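Local atomic coordinates of WAP, Kazal, immunoglobulin, Kunitz and NTR domain-containing protein 2 (Mus musculus, PDB entry 6MAA), a protein that probably inhibits serine proteases and metalloproteases through several distinct inhibitor domains and blocks the activity of mature myostatin but not of activin. Residues A74-S78 and K79-L83. Sequence-based numbering, arbitrary orientation.
Sequences AEACS and KGITL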
# COMPACT_ATOMS: atom_id res chain seq x y z
N ALA A 74 -5.61 -2.53 -2.20
CA ALA A 74 -6.20 -1.40 -1.48
C ALA A 74 -7.22 -1.89 -0.46
O ALA A 74 -7.29 -1.36 0.65
CB ALA A 74 -6.83 -0.41 -2.46
N GLU A 75 -8.00 -2.92 -0.82
CA GLU A 75 -8.94 -3.48 0.14
C GLU A 75 -8.21 -4.17 1.29
O GLU A 75 -8.60 -4.04 2.45
CB GLU A 75 -9.90 -4.44 -0.55
CG GLU A 75 -10.95 -5.05 0.37
CD GLU A 75 -12.00 -4.05 0.85
OE1 GLU A 75 -12.93 -4.48 1.56
OE2 GLU A 75 -11.92 -2.84 0.53
N ALA A 76 -7.14 -4.92 0.97
CA ALA A 76 -6.33 -5.53 2.02
C ALA A 76 -5.82 -4.49 3.00
O ALA A 76 -5.91 -4.67 4.22
CB ALA A 76 -5.16 -6.30 1.39
N CYS A 77 -5.30 -3.37 2.48
CA CYS A 77 -4.77 -2.34 3.36
C CYS A 77 -5.87 -1.72 4.20
O CYS A 77 -5.69 -1.47 5.40
CB CYS A 77 -4.06 -1.26 2.53
SG CYS A 77 -3.06 -0.15 3.52
N SER A 78 -7.04 -1.48 3.60
CA SER A 78 -8.15 -0.87 4.32
C SER A 78 -8.58 -1.74 5.50
O SER A 78 -8.93 -1.23 6.57
CB SER A 78 -9.31 -0.64 3.36
OG SER A 78 -10.44 -0.10 4.01
N LYS A 79 -8.53 -3.06 5.32
CA LYS A 79 -8.96 -4.01 6.34
C LYS A 79 -7.83 -4.44 7.26
O LYS A 79 -8.09 -5.06 8.29
CB LYS A 79 -9.54 -5.26 5.67
CG LYS A 79 -10.90 -5.07 5.06
CD LYS A 79 -11.62 -6.41 5.01
CE LYS A 79 -12.97 -6.29 4.35
NZ LYS A 79 -13.80 -5.29 5.06
N GLY A 80 -6.58 -4.14 6.91
CA GLY A 80 -5.45 -4.62 7.69
C GLY A 80 -5.26 -6.12 7.60
O GLY A 80 -4.91 -6.76 8.60
N ILE A 81 -5.47 -6.70 6.42
CA ILE A 81 -5.41 -8.13 6.19
C ILE A 81 -4.49 -8.41 5.00
O ILE A 81 -4.01 -7.50 4.34
CB ILE A 81 -6.80 -8.75 5.97
CG1 ILE A 81 -7.42 -8.20 4.67
CG2 ILE A 81 -7.71 -8.49 7.17
CD1 ILE A 81 -8.76 -8.82 4.31
N THR A 82 -4.27 -9.69 4.73
CA THR A 82 -3.53 -10.12 3.55
C THR A 82 -4.47 -10.87 2.62
O THR A 82 -5.22 -11.75 3.07
CB THR A 82 -2.37 -11.04 3.95
OG1 THR A 82 -1.43 -10.31 4.75
CG2 THR A 82 -1.66 -11.58 2.72
N LEU A 83 -4.46 -10.49 1.34
CA LEU A 83 -5.27 -11.13 0.32
C LEU A 83 -4.36 -11.66 -0.77
O LEU A 83 -3.53 -10.91 -1.31
CB LEU A 83 -6.26 -10.12 -0.29
CG LEU A 83 -7.37 -9.60 0.63
CD1 LEU A 83 -8.21 -8.55 -0.08
CD2 LEU A 83 -8.24 -10.76 1.10
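Ala76 and Ile81 meet where helix 69-79 of the Kazal-like part of the follistatin domain ends in a Schellman motif. Ile81 N donates an almost straight bond to Ala76 O (3.0 Å, 170°), while Gly80 N reaches Cys77 O in a weak one at 3.2 Å; Gly80, with positive phi, is the C-prime residue that turns the chain back along the helix. The tight side is where the returning chain faces Ala76. Ala76 CB, buried, sits 4.0 Å from Leu83 CG, and the CD1 branch of Leu83 reaches over to Ala76 N at 3.9 Å. CG1 of Ile81, lying between its backbone N and carbonyl carbon (chi1 65°), runs past Ala76 CA and O. Tyr66 and Gln32 add to this packing, and the Cys77-Cys47 disulfide ties down the same helical turn. The outer side is looser: one turn apart, Glu75 and Lys79 cross obliquely. Lys79 CE comes within 3.3 Å of Glu75 OE1, and the bend at chi4 (-57°) turns Lys79 NZ to 3.7 Å from that same oxygen, a long salt bridge. Backbone bonds and apolar contacts thus probably fix the helix end, with the long pair on the more open side contributing little.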